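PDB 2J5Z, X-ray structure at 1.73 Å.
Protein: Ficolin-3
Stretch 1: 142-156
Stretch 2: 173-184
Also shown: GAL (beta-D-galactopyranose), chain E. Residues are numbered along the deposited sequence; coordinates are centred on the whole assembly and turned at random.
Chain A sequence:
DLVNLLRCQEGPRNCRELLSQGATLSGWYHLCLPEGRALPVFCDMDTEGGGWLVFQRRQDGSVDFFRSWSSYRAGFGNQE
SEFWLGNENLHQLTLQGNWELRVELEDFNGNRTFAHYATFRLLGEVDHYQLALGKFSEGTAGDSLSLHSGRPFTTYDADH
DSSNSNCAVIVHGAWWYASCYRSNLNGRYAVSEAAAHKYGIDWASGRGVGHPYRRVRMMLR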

# COMPACT_ATOMS: atom_id res chain seq x y z
N GLY A 142 -0.95 7.05 29.73
CA GLY A 142 -1.11 8.24 30.57
C GLY A 142 -1.37 9.49 29.74
O GLY A 142 -1.29 9.47 28.51
N ASP A 143 -1.69 10.59 30.41
CA ASP A 143 -2.02 11.83 29.72
C ASP A 143 -0.77 12.70 29.53
O ASP A 143 -0.17 13.17 30.50
CB ASP A 143 -3.10 12.58 30.50
CG ASP A 143 -3.50 13.89 29.85
OD1 ASP A 143 -3.08 14.16 28.70
OD2 ASP A 143 -4.24 14.65 30.51
N SER A 144 -0.39 12.91 28.27
CA SER A 144 0.70 13.82 27.95
C SER A 144 0.32 14.87 26.90
O SER A 144 1.20 15.48 26.29
CB SER A 144 1.93 13.05 27.47
OG SER A 144 2.55 12.34 28.54
N LEU A 145 -0.97 15.07 26.68
CA LEU A 145 -1.43 16.01 25.68
C LEU A 145 -2.26 17.17 26.27
O LEU A 145 -2.41 18.19 25.63
CB LEU A 145 -2.23 15.30 24.58
CG LEU A 145 -2.39 16.01 23.23
CD1 LEU A 145 -1.05 16.35 22.61
CD2 LEU A 145 -3.22 15.17 22.28
N SER A 146 -2.75 17.02 27.50
CA SER A 146 -3.61 18.06 28.09
C SER A 146 -2.89 19.39 28.21
O SER A 146 -3.49 20.44 27.98
CB SER A 146 -4.16 17.64 29.45
OG SER A 146 -5.08 16.58 29.31
N LEU A 147 -1.61 19.34 28.58
CA LEU A 147 -0.78 20.55 28.67
C LEU A 147 -0.84 21.35 27.37
O LEU A 147 -0.80 22.58 27.37
CB LEU A 147 0.68 20.19 28.99
CG LEU A 147 1.73 21.28 28.70
CD1 LEU A 147 1.60 22.46 29.67
CD2 LEU A 147 3.17 20.76 28.68
N HIS A 148 -0.97 20.63 26.26
CA HIS A 148 -0.90 21.26 24.96
C HIS A 148 -2.23 21.83 24.49
O HIS A 148 -2.27 22.59 23.53
CB HIS A 148 -0.31 20.27 23.95
CG HIS A 148 1.14 20.00 24.20
ND1 HIS A 148 1.59 18.87 24.85
CD2 HIS A 148 2.23 20.76 23.96
CE1 HIS A 148 2.90 18.93 24.97
NE2 HIS A 148 3.31 20.07 24.43
N SER A 149 -3.30 21.49 25.19
CA SER A 149 -4.60 22.04 24.83
C SER A 149 -4.61 23.55 25.01
O SER A 149 -4.07 24.05 26.00
CB SER A 149 -5.72 21.42 25.65
OG SER A 149 -6.98 21.86 25.15
N GLY A 150 -5.19 24.27 24.07
CA GLY A 150 -5.25 25.74 24.15
C GLY A 150 -4.05 26.44 23.53
O GLY A 150 -3.98 27.68 23.53
N ARG A 151 -3.11 25.67 23.00
CA ARG A 151 -1.88 26.24 22.48
C ARG A 151 -1.85 26.21 20.96
O ARG A 151 -2.40 25.30 20.35
CB ARG A 151 -0.66 25.52 23.06
CG ARG A 151 -0.60 25.65 24.57
CD ARG A 151 0.57 24.93 25.19
NE ARG A 151 0.50 25.06 26.64
CZ ARG A 151 0.96 26.10 27.32
NH1 ARG A 151 1.57 27.10 26.69
NH2 ARG A 151 0.84 26.12 28.65
N PRO A 152 -1.24 27.24 20.35
CA PRO A 152 -1.12 27.29 18.89
C PRO A 152 -0.10 26.27 18.41
O PRO A 152 0.74 25.82 19.18
CB PRO A 152 -0.60 28.71 18.64
CG PRO A 152 0.20 29.02 19.88
CD PRO A 152 -0.61 28.41 20.99
N PHE A 153 -0.19 25.89 17.15
CA PHE A 153 0.81 25.03 16.53
C PHE A 153 2.02 25.90 16.20
O PHE A 153 1.85 27.06 15.77
CB PHE A 153 0.20 24.44 15.26
CG PHE A 153 0.87 23.18 14.77
CD1 PHE A 153 0.63 21.97 15.41
CD2 PHE A 153 1.68 23.20 13.64
CE1 PHE A 153 1.21 20.80 14.95
CE2 PHE A 153 2.28 22.03 13.18
CZ PHE A 153 2.04 20.83 13.83
N THR A 154 3.23 25.37 16.39
CA THR A 154 4.46 26.05 15.90
C THR A 154 5.36 25.12 15.10
O THR A 154 5.48 23.92 15.39
CB THR A 154 5.29 26.87 16.98
OG1 THR A 154 6.53 26.22 17.32
CG2 THR A 154 4.49 27.18 18.18
N THR A 155 5.93 25.71 14.06
CA THR A 155 6.91 25.04 13.21
C THR A 155 8.19 25.88 13.24
O THR A 155 8.23 26.95 13.83
CB THR A 155 6.40 24.94 11.76
OG1 THR A 155 6.06 26.24 11.28
CG2 THR A 155 5.14 24.06 11.69
N TYR A 156 9.24 25.40 12.58
CA TYR A 156 10.50 26.12 12.64
C TYR A 156 10.42 27.53 12.03
O TYR A 156 11.18 28.42 12.42
CB TYR A 156 11.64 25.28 12.04
CG TYR A 156 11.52 25.01 10.56
CD1 TYR A 156 11.69 26.03 9.63
CD2 TYR A 156 11.26 23.73 10.09
CE1 TYR A 156 11.58 25.79 8.28
CE2 TYR A 156 11.15 23.48 8.73
CZ TYR A 156 11.31 24.50 7.84
OH TYR A 156 11.21 24.26 6.49
C1 GAL E . 10.19 20.47 28.36
C2 GAL E . 9.90 19.05 27.88
C3 GAL E . 11.15 18.41 27.31
C4 GAL E . 12.00 19.36 26.45
C5 GAL E . 12.04 20.78 26.99
C6 GAL E . 12.70 21.71 25.99
O1 GAL E . 8.99 21.08 28.86
O2 GAL E . 9.41 18.26 28.96
O3 GAL E . 10.76 17.28 26.51
O4 GAL E . 11.49 19.38 25.12
O5 GAL E . 10.70 21.19 27.25
O6 GAL E . 13.63 22.57 26.68
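Stretch 2 (173-184) GAWWYASCYRSN

The centre of the contact is aromatic. Phe 153 of the first stretch lies beside the backbone of residues 174 to 176, its CA 4.1 Å from the CA of Trp 176. Its chi1 is t, and its ring turns an edge toward the face of the Trp 176 indole: the centroids of the phenyl and the five-membered ring are 5.0 Å apart, with the planes at 73°. The closest apolar atoms of this pair, Phe 153 CD1 and Trp 176 CE2, are 3.6 Å apart, so the edge of the phenyl touches the indole at van der Waals distance. Farther along the same ring, Phe 153 CZ lies 3.7 Å from Ala 174 CB. The methyl group of Ala 174 points toward the first stretch and also lies 4.0 Å from Thr 155 CG2; a small side chain suits a place where two neighbours approach so closely.

The backbones here run antiparallel, with neither stretch forming a regular strand. A single bridge pairs Thr 154 with Trp 175, their CA atoms 5.8 Å apart. Thr 154 N donates to Trp 175 O at 2.9 Å and nearly in line, while the return bond from Trp 175 N to Thr 154 O, at 3.3 Å, is weak. Contacts of the CA-H...O kind extend the pairing, from Trp 176 CA to Pro 152 O at 3.2 Å and from Ala 174 CA to Thr 154 O at 3.4 Å. Proline has no amide hydrogen to give, but its carbonyl remains free to accept.

Although the CA-to-CB bond of Trp 175 points away, the end of its indole comes nearer to the first stretch. Its CZ2 packs 3.7 Å from Leu 145 CD1, and its five-membered ring directs an edge at the face of His 148, with centroids 4.6 Å apart and planes at 82°. The long, flat indole can thus meet an aliphatic and an aromatic neighbour together. His 148 ends a short 3-10 segment and opens a type II turn that ends at Arg 151; Gly 150 takes the positive phi that such a turn requires.

At the end of the turn, Arg 151 lays one face of its guanidinium over Ala 178, with CZ 3.5 Å from CB. Its NE donates to Leu 147 O at 2.9 Å within its own stretch, and a water links Arg 151 NH1 to Tyr 177 O, 2.8 Å from each. A long side chain with several donors can cover a methyl group and still give hydrogen bonds through NE and NH1.

The polar edge lies toward the start of the first stretch. Ser 183 OG donates to Ser 144 O at 2.9 Å, a bond a short hydroxyl can make close to the backbone. Arg 182 reaches farther: its NH2 donates to Asp 143 O at 3.0 Å, while its CG lies 3.1 Å from Leu 147 CD2. Earlier in the second stretch, a cis peptide precedes Cys 180, and Cys 180 N donates to GAL O5 at 2.6 Å.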

# COMPACT_ATOMS: atom_id res chain seq x y z
N GLY A 173 10.94 19.42 15.74
CA GLY A 173 9.60 18.90 15.47
C GLY A 173 8.61 19.98 15.09
O GLY A 173 9.00 21.10 14.70
N ALA A 174 7.33 19.64 15.19
CA ALA A 174 6.24 20.59 15.02
C ALA A 174 5.12 20.11 15.94
O ALA A 174 4.81 18.93 15.96
CB ALA A 174 5.75 20.59 13.57
N TRP A 175 4.51 21.02 16.69
CA TRP A 175 3.52 20.60 17.68
C TRP A 175 2.93 21.85 18.30
O TRP A 175 3.36 22.96 18.00
CB TRP A 175 4.21 19.81 18.80
CG TRP A 175 3.39 18.81 19.60
CD1 TRP A 175 3.14 18.85 20.96
CD2 TRP A 175 2.82 17.59 19.12
NE1 TRP A 175 2.43 17.74 21.33
CE2 TRP A 175 2.22 16.95 20.23
CE3 TRP A 175 2.76 16.98 17.86
CZ2 TRP A 175 1.56 15.71 20.12
CZ3 TRP A 175 2.10 15.76 17.75
CH2 TRP A 175 1.50 15.14 18.87
N TRP A 176 1.96 21.65 19.18
CA TRP A 176 1.37 22.75 19.91
C TRP A 176 2.25 23.01 21.13
O TRP A 176 1.82 22.84 22.27
CB TRP A 176 -0.06 22.39 20.32
CG TRP A 176 -0.92 21.99 19.14
CD1 TRP A 176 -1.64 22.83 18.33
CD2 TRP A 176 -1.12 20.67 18.63
NE1 TRP A 176 -2.29 22.10 17.35
CE2 TRP A 176 -1.98 20.77 17.52
CE3 TRP A 176 -0.66 19.39 19.01
CZ2 TRP A 176 -2.38 19.66 16.77
CZ3 TRP A 176 -1.07 18.28 18.28
CH2 TRP A 176 -1.93 18.42 17.17
N TYR A 177 3.49 23.45 20.87
CA TYR A 177 4.50 23.58 21.93
C TYR A 177 4.17 24.62 22.99
O TYR A 177 3.59 25.67 22.71
CB TYR A 177 5.89 23.90 21.34
CG TYR A 177 6.47 22.77 20.52
CD1 TYR A 177 6.73 21.53 21.09
CD2 TYR A 177 6.76 22.95 19.18
CE1 TYR A 177 7.26 20.48 20.34
CE2 TYR A 177 7.29 21.92 18.42
CZ TYR A 177 7.54 20.70 19.01
OH TYR A 177 8.06 19.66 18.26
N ALA A 178 4.58 24.31 24.21
CA ALA A 178 4.58 25.28 25.31
C ALA A 178 6.04 25.71 25.49
O ALA A 178 6.54 26.55 24.74
CB ALA A 178 4.02 24.62 26.56
N SER A 179 6.74 25.12 26.46
CA SER A 179 8.17 25.38 26.61
C SER A 179 8.94 24.21 27.25
O SER A 179 9.49 24.33 28.35
CB SER A 179 8.41 26.69 27.37
OG SER A 179 7.59 26.78 28.52
N CYS A 180 9.01 23.07 26.56
CA CYS A 180 8.40 22.92 25.24
C CYS A 180 7.27 21.89 25.16
O CYS A 180 6.25 22.15 24.53
CB CYS A 180 9.47 22.59 24.20
SG CYS A 180 10.54 23.99 23.85
N TYR A 181 7.44 20.72 25.79
CA TYR A 181 6.47 19.64 25.61
C TYR A 181 6.36 18.53 26.67
O TYR A 181 7.31 18.25 27.41
CB TYR A 181 6.67 18.97 24.23
CG TYR A 181 7.90 18.07 24.10
CD1 TYR A 181 7.87 16.75 24.55
CD2 TYR A 181 9.05 18.52 23.47
CE1 TYR A 181 8.97 15.91 24.40
CE2 TYR A 181 10.16 17.68 23.31
CZ TYR A 181 10.11 16.38 23.79
OH TYR A 181 11.19 15.54 23.64
N ARG A 182 5.18 17.91 26.72
CA ARG A 182 5.00 16.61 27.36
C ARG A 182 4.86 15.53 26.29
O ARG A 182 5.05 14.35 26.57
CB ARG A 182 3.73 16.60 28.23
CG ARG A 182 3.63 17.72 29.26
CD ARG A 182 3.70 17.21 30.68
NE ARG A 182 2.85 16.05 30.91
CZ ARG A 182 3.19 15.05 31.72
NH1 ARG A 182 4.35 15.08 32.37
NH2 ARG A 182 2.38 14.02 31.87
N SER A 183 4.50 15.94 25.07
CA SER A 183 4.45 15.01 23.92
C SER A 183 5.04 15.66 22.67
O SER A 183 4.98 16.87 22.49
CB SER A 183 3.02 14.52 23.65
OG SER A 183 2.13 15.62 23.52
N ASN A 184 5.59 14.84 21.79
CA ASN A 184 6.35 15.34 20.65
C ASN A 184 6.34 14.30 19.54
O ASN A 184 7.39 13.87 19.05
CB ASN A 184 7.80 15.59 21.10
CG ASN A 184 8.62 16.33 20.08
OD1 ASN A 184 8.15 17.30 19.46
ND2 ASN A 184 9.88 15.89 19.91
O HOH W 1 2.12 27.65 24.01
O HOH W 2 8.77 22.51 12.20